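Local coordinates for protein LAO/AO transport system kinase (Escherichia coli, PDB 2P67) that is a MeaB-like member of the P-loop GTPase family, with the nucleotide-binding fold of that family, at residues E74-G77 and M78-R82; E250-H253 and A254-F258. All blocks are in the same frame, centred on the assembly; numbering follows the deposited sequence.

Interaction 1. Residues E74-G77 and M78-R82; sequences EAFG and MLLIR
L80 CG, one helical turn further on, lies over one face of the F76 ring, and the leucine's methyl CD1 makes the nearest side-chain contact, 3.6 Å from F76 CE2. The phenyl group and the leucine branch cross at a slant, both on the buried side of helix 69-82. This is the helix that follows the probable P-loop (Walker A) in the nucleotide-binding fold, and it packs beside the parallel sheet. With chi1 at -178°, F76 CG sits beside the residue's own carbonyl carbon, and the ring stands out from the helix on the side where L80 lies. The other flat group is the R82 guanidinium: M78 O and L79 CA lie over one of its faces, nearer the margin than the centre, while A75 O approaches obliquely. A long, flexible arginine suits this last turn, since it can fold back over the helix surface while remaining exposed.

Large apolar residues fit the inward positions: F76 touches I153 and L80 touches V151, both on strand 151-157, and L80 also meets V87 of strand 87-92. E74 belongs on the more open flank, where its OE2 accepts a hydrogen bond from D112 N. Four backbone bonds of the i to i+4 kind join the two halves, M78 N to E74 O being the straightest at 163°. G77 is buried and has no side chain. I81, four residues on, packs against the glycine's carbonyl oxygen: I81 N donates to G77 O over 3.0 Å, while the isoleucine's CG1 and CD1 each lie 3.6 Å from that same oxygen.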
ATOM      1  N   GLU A  74       6.542  -4.714 -30.401  1.00 27.24           N
ATOM      2  CA  GLU A  74       7.232  -4.855 -31.681  1.00 27.73           C
ATOM      3  C   GLU A  74       7.432  -3.491 -32.339  1.00 27.08           C
ATOM      4  O   GLU A  74       8.545  -3.139 -32.721  1.00 27.22           O
ATOM      5  CB  GLU A  74       6.458  -5.798 -32.611  1.00 28.71           C
ATOM      6  CG  GLU A  74       7.176  -6.000 -33.954  1.00 31.75           C
ATOM      7  CD  GLU A  74       6.297  -6.658 -35.006  1.00 37.29           C
ATOM      8  OE1 GLU A  74       5.090  -6.351 -35.066  1.00 38.95           O
ATOM      9  OE2 GLU A  74       6.826  -7.477 -35.792  1.00 40.17           O
ATOM     10  N   ALA A  75       6.354  -2.726 -32.471  1.00 26.50           N
ATOM     11  CA  ALA A  75       6.444  -1.386 -33.058  1.00 25.91           C
ATOM     12  C   ALA A  75       7.380  -0.468 -32.270  1.00 25.53           C
ATOM     13  O   ALA A  75       8.216   0.216 -32.845  1.00 25.03           O
ATOM     14  CB  ALA A  75       5.044  -0.768 -33.213  1.00 26.31           C
ATOM     15  N   PHE A  76       7.242  -0.465 -30.940  1.00 25.80           N
ATOM     16  CA  PHE A  76       8.050   0.394 -30.083  1.00 25.62           C
ATOM     17  C   PHE A  76       9.519  -0.014 -30.172  1.00 24.79           C
ATOM     18  O   PHE A  76      10.398   0.842 -30.332  1.00 24.97           O
ATOM     19  CB  PHE A  76       7.532   0.330 -28.629  1.00 25.51           C
ATOM     20  CG  PHE A  76       8.276   1.222 -27.660  1.00 26.70           C
ATOM     21  CD1 PHE A  76       8.196   2.616 -27.747  1.00 26.47           C
ATOM     22  CD2 PHE A  76       9.044   0.663 -26.636  1.00 25.52           C
ATOM     23  CE1 PHE A  76       8.880   3.435 -26.827  1.00 26.03           C
ATOM     24  CE2 PHE A  76       9.736   1.475 -25.716  1.00 24.38           C
ATOM     25  CZ  PHE A  76       9.662   2.856 -25.814  1.00 22.59           C
ATOM     26  N   GLY A  77       9.768  -1.319 -30.074  1.00 24.58           N
ATOM     27  CA  GLY A  77      11.129  -1.875 -30.147  1.00 24.66           C
ATOM     28  C   GLY A  77      11.811  -1.502 -31.459  1.00 25.27           C
ATOM     29  O   GLY A  77      12.962  -1.031 -31.466  1.00 23.72           O
ATOM     30  N   MET A  78      11.082  -1.687 -32.561  1.00 25.51           N
ATOM     31  CA  MET A  78      11.603  -1.350 -33.899  1.00 26.74           C
ATOM     32  C   MET A  78      11.889   0.144 -34.046  1.00 27.10           C
ATOM     33  O   MET A  78      12.879   0.524 -34.661  1.00 27.93           O
ATOM     34  CB  MET A  78      10.696  -1.891 -35.016  1.00 26.75           C
ATOM     35  CG  MET A  78      10.773  -3.426 -35.202  1.00 28.74           C
ATOM     36  SD  MET A  78      12.464  -4.102 -35.341  1.00 29.98           S
ATOM     37  CE  MET A  78      13.076  -3.277 -36.806  1.00 35.03           C
ATOM     38  N   LEU A  79      11.060   0.992 -33.440  1.00 27.51           N
ATOM     39  CA  LEU A  79      11.358   2.436 -33.405  1.00 27.46           C
ATOM     40  C   LEU A  79      12.696   2.736 -32.733  1.00 26.95           C
ATOM     41  O   LEU A  79      13.492   3.531 -33.240  1.00 26.71           O
ATOM     42  CB  LEU A  79      10.228   3.214 -32.712  1.00 28.00           C
ATOM     43  CG  LEU A  79      10.339   4.738 -32.565  1.00 29.62           C
ATOM     44  CD1 LEU A  79       8.958   5.300 -32.415  1.00 33.07           C
ATOM     45  CD2 LEU A  79      11.188   5.170 -31.403  1.00 32.44           C
ATOM     46  N   LEU A  80      12.944   2.109 -31.583  1.00 26.57           N
ATOM     47  CA  LEU A  80      14.182   2.332 -30.831  1.00 27.39           C
ATOM     48  C   LEU A  80      15.389   1.893 -31.650  1.00 27.52           C
ATOM     49  O   LEU A  80      16.411   2.572 -31.655  1.00 27.36           O
ATOM     50  CB  LEU A  80      14.161   1.587 -29.490  1.00 27.50           C
ATOM     51  CG  LEU A  80      13.102   2.067 -28.491  1.00 28.17           C
ATOM     52  CD1 LEU A  80      12.974   1.127 -27.260  1.00 29.14           C
ATOM     53  CD2 LEU A  80      13.422   3.466 -28.062  1.00 29.24           C
ATOM     54  N   ILE A  81      15.243   0.775 -32.351  1.00 28.41           N
ATOM     55  CA  ILE A  81      16.334   0.251 -33.179  1.00 30.27           C
ATOM     56  C   ILE A  81      16.622   1.192 -34.350  1.00 31.48           C
ATOM     57  O   ILE A  81      17.786   1.488 -34.641  1.00 32.20           O
ATOM     58  CB  ILE A  81      16.063  -1.189 -33.640  1.00 30.97           C
ATOM     59  CG1 ILE A  81      16.211  -2.146 -32.449  1.00 30.14           C
ATOM     60  CG2 ILE A  81      17.027  -1.606 -34.772  1.00 30.37           C
ATOM     61  CD1 ILE A  81      15.441  -3.404 -32.599  1.00 33.97           C
ATOM     62  N   ARG A  82      15.567   1.686 -34.988  1.00 32.87           N
ATOM     63  CA  ARG A  82      15.716   2.733 -36.007  1.00 34.22           C
ATOM     64  C   ARG A  82      16.449   3.961 -35.490  1.00 34.61           C
ATOM     65  O   ARG A  82      17.183   4.593 -36.243  1.00 35.31           O
ATOM     66  CB  ARG A  82      14.367   3.131 -36.594  1.00 34.22           C
ATOM     67  CG  ARG A  82      13.929   2.248 -37.739  1.00 36.59           C
ATOM     68  CD  ARG A  82      12.624   2.730 -38.332  1.00 38.91           C
ATOM     69  NE  ARG A  82      11.524   1.876 -37.891  1.00 41.53           N
ATOM     70  CZ  ARG A  82      10.483   2.269 -37.169  1.00 40.25           C
ATOM     71  NH1 ARG A  82       9.565   1.385 -36.839  1.00 40.19           N
ATOM     72  NH2 ARG A  82      10.334   3.531 -36.807  1.00 40.65           N
TER

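Interaction 2. Residues E250-H253 and A254-F258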
ATOM      1  N   GLU A 250       5.381   9.393 -30.667  1.00 25.86           N
ATOM      2  CA  GLU A 250       4.918  10.309 -29.631  1.00 25.48           C
ATOM      3  C   GLU A 250       5.062   9.706 -28.226  1.00 24.40           C
ATOM      4  O   GLU A 250       5.362  10.416 -27.256  1.00 23.83           O
ATOM      5  CB  GLU A 250       3.462  10.697 -29.913  1.00 26.03           C
ATOM      6  CG  GLU A 250       3.318  11.665 -31.119  1.00 28.29           C
ATOM      7  CD  GLU A 250       3.465  11.015 -32.518  1.00 33.52           C
ATOM      8  OE1 GLU A 250       3.660   9.776 -32.684  1.00 33.35           O
ATOM      9  OE2 GLU A 250       3.375  11.788 -33.499  1.00 37.56           O
ATOM     10  N   ILE A 251       4.868   8.394 -28.135  1.00 23.50           N
ATOM     11  CA  ILE A 251       5.052   7.672 -26.866  1.00 22.53           C
ATOM     12  C   ILE A 251       6.529   7.694 -26.446  1.00 22.34           C
ATOM     13  O   ILE A 251       6.853   7.985 -25.295  1.00 21.67           O
ATOM     14  CB  ILE A 251       4.446   6.250 -26.939  1.00 22.83           C
ATOM     15  CG1 ILE A 251       2.900   6.351 -26.990  1.00 22.79           C
ATOM     16  CG2 ILE A 251       4.951   5.365 -25.765  1.00 22.47           C
ATOM     17  CD1 ILE A 251       2.198   5.189 -27.514  1.00 22.24           C
ATOM     18  N   TRP A 252       7.428   7.445 -27.396  1.00 22.44           N
ATOM     19  CA  TRP A 252       8.871   7.519 -27.124  1.00 22.85           C
ATOM     20  C   TRP A 252       9.250   8.928 -26.689  1.00 22.46           C
ATOM     21  O   TRP A 252       9.999   9.128 -25.742  1.00 22.10           O
ATOM     22  CB  TRP A 252       9.659   7.081 -28.367  1.00 23.27           C
ATOM     23  CG  TRP A 252      11.146   7.184 -28.260  1.00 24.49           C
ATOM     24  CD1 TRP A 252      11.999   7.761 -29.180  1.00 26.15           C
ATOM     25  CD2 TRP A 252      11.975   6.695 -27.197  1.00 26.74           C
ATOM     26  NE1 TRP A 252      13.306   7.661 -28.744  1.00 26.88           N
ATOM     27  CE2 TRP A 252      13.323   7.005 -27.539  1.00 26.47           C
ATOM     28  CE3 TRP A 252      11.718   6.036 -25.982  1.00 25.29           C
ATOM     29  CZ2 TRP A 252      14.407   6.666 -26.710  1.00 26.91           C
ATOM     30  CZ3 TRP A 252      12.804   5.695 -25.163  1.00 25.70           C
ATOM     31  CH2 TRP A 252      14.126   6.009 -25.534  1.00 25.53           C
ATOM     32  N   HIS A 253       8.691   9.917 -27.369  1.00 22.69           N
ATOM     33  CA  HIS A 253       8.933  11.292 -27.008  1.00 22.89           C
ATOM     34  C   HIS A 253       8.452  11.651 -25.599  1.00 21.45           C
ATOM     35  O   HIS A 253       9.107  12.411 -24.903  1.00 20.46           O
ATOM     36  CB  HIS A 253       8.357  12.209 -28.075  1.00 24.40           C
ATOM     37  CG  HIS A 253       9.123  12.130 -29.356  1.00 30.38           C
ATOM     38  ND1 HIS A 253       8.572  12.427 -30.586  1.00 36.67           N
ATOM     39  CD2 HIS A 253      10.398  11.741 -29.593  1.00 34.05           C
ATOM     40  CE1 HIS A 253       9.492  12.256 -31.522  1.00 38.31           C
ATOM     41  NE2 HIS A 253      10.606  11.834 -30.947  1.00 37.99           N
ATOM     42  N   ALA A 254       7.331  11.078 -25.191  1.00 21.06           N
ATOM     43  CA  ALA A 254       6.823  11.290 -23.843  1.00 20.72           C
ATOM     44  C   ALA A 254       7.752  10.650 -22.809  1.00 20.45           C
ATOM     45  O   ALA A 254       7.978  11.217 -21.743  1.00 20.50           O
ATOM     46  CB  ALA A 254       5.409  10.752 -23.704  1.00 20.43           C
ATOM     47  N   ILE A 255       8.264   9.459 -23.120  1.00 20.47           N
ATOM     48  CA  ILE A 255       9.244   8.793 -22.259  1.00 21.12           C
ATOM     49  C   ILE A 255      10.494   9.652 -22.094  1.00 21.34           C
ATOM     50  O   ILE A 255      11.006   9.792 -20.981  1.00 21.94           O
ATOM     51  CB  ILE A 255       9.588   7.352 -22.757  1.00 21.10           C
ATOM     52  CG1 ILE A 255       8.360   6.445 -22.574  1.00 22.27           C
ATOM     53  CG2 ILE A 255      10.803   6.766 -21.970  1.00 22.72           C
ATOM     54  CD1 ILE A 255       8.307   5.172 -23.432  1.00 24.79           C
ATOM     55  N   ILE A 256      10.981  10.225 -23.189  1.00 21.64           N
ATOM     56  CA  ILE A 256      12.124  11.142 -23.124  1.00 23.01           C
ATOM     57  C   ILE A 256      11.796  12.364 -22.240  1.00 22.02           C
ATOM     58  O   ILE A 256      12.603  12.755 -21.410  1.00 22.16           O
ATOM     59  CB  ILE A 256      12.620  11.547 -24.536  1.00 23.43           C
ATOM     60  CG1 ILE A 256      13.218  10.322 -25.238  1.00 26.65           C
ATOM     61  CG2 ILE A 256      13.663  12.678 -24.437  1.00 25.31           C
ATOM     62  CD1 ILE A 256      13.395  10.499 -26.728  1.00 28.68           C
ATOM     63  N   ASP A 257      10.593  12.924 -22.399  1.00 21.76           N
ATOM     64  CA  ASP A 257      10.115  14.038 -21.569  1.00 21.64           C
ATOM     65  C   ASP A 257      10.097  13.669 -20.072  1.00 20.89           C
ATOM     66  O   ASP A 257      10.502  14.457 -19.208  1.00 20.55           O
ATOM     67  CB  ASP A 257       8.707  14.470 -22.029  1.00 21.29           C
ATOM     68  CG  ASP A 257       8.715  15.259 -23.345  1.00 23.59           C
ATOM     69  OD1 ASP A 257       9.805  15.674 -23.832  1.00 24.77           O
ATOM     70  OD2 ASP A 257       7.612  15.458 -23.909  1.00 23.18           O
ATOM     71  N   PHE A 258       9.642  12.452 -19.775  1.00 21.02           N
ATOM     72  CA  PHE A 258       9.687  11.907 -18.409  1.00 21.37           C
ATOM     73  C   PHE A 258      11.131  11.890 -17.868  1.00 21.23           C
ATOM     74  O   PHE A 258      11.393  12.363 -16.756  1.00 21.07           O
ATOM     75  CB  PHE A 258       9.072  10.487 -18.386  1.00 20.51           C
ATOM     76  CG  PHE A 258       9.203   9.778 -17.047  1.00 21.55           C
ATOM     77  CD1 PHE A 258       8.187   9.882 -16.082  1.00 20.60           C
ATOM     78  CD2 PHE A 258      10.339   8.993 -16.756  1.00 19.69           C
ATOM     79  CE1 PHE A 258       8.290   9.232 -14.830  1.00 18.99           C
ATOM     80  CE2 PHE A 258      10.456   8.346 -15.499  1.00 19.65           C
ATOM     81  CZ  PHE A 258       9.423   8.453 -14.543  1.00 19.20           C
TER
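E250 through F258 form unbroken alpha-helix, and each carbonyl from E250 to H253 receives the amide four residues on. I256 N to W252 O is the straightest of these bonds, at 163°, whereas A254 N meets E250 O at 145°. A254, small enough for a buried place, touches L198 of strand 198-201 with its methyl, which also lies 3.5 Å from I251 O.

W252 supplies the broad surface of this turn. The methyl CD1 of I256 sits over one face of the indole in a CH-pi contact, 3.7 Å from the centroid of the five-membered ring. From a different direction, I255 crosses W252 at about a right angle, bringing CG2 to 3.9 Å from W252 CZ3. I256 lies chiefly over the five-membered ring and its fused edge, while I255 meets CE3 and CZ3 of the six-membered ring. Helix 248-264 is one of the helices flanking the parallel sheet of this P-loop NTPase fold, and its inward residues I251, W252 and I255 touch strands 198-201 and 57-63 between them.

Toward solvent the residue types change. H253 is exposed, and I256 CD1 lies at its imidazole edge, near the ring plane. D257 has CG anti to its own carbonyl carbon (chi1 -74°), which places the carboxylate back beside the preceding turn, with CG 3.3 Å from H253 O. That carbonyl oxygen offers the acid no attraction; its polar partner is R236, whose NH1 forms a salt bridge with OD2.

Following the chain from the N terminus, residues 74-82 come first, on helix 69-82, and residues 250-258 come much later, on helix 248-264. Each interaction lies within one continuous helix and closes no long loop; the two follow in series, neither nested nor crossed. Their centres are about 14 Å apart, yet their side chains meet directly. L79 CD2 approaches W252 CD1 to 3.5 Å, L80 CD2 lies 3.6 Å from W252 CE2, and F76 CZ comes within 3.6 Å of I255 CD1. This apolar seam joins the helix after the probable P-loop to the late helix, both packed against the parallel sheet.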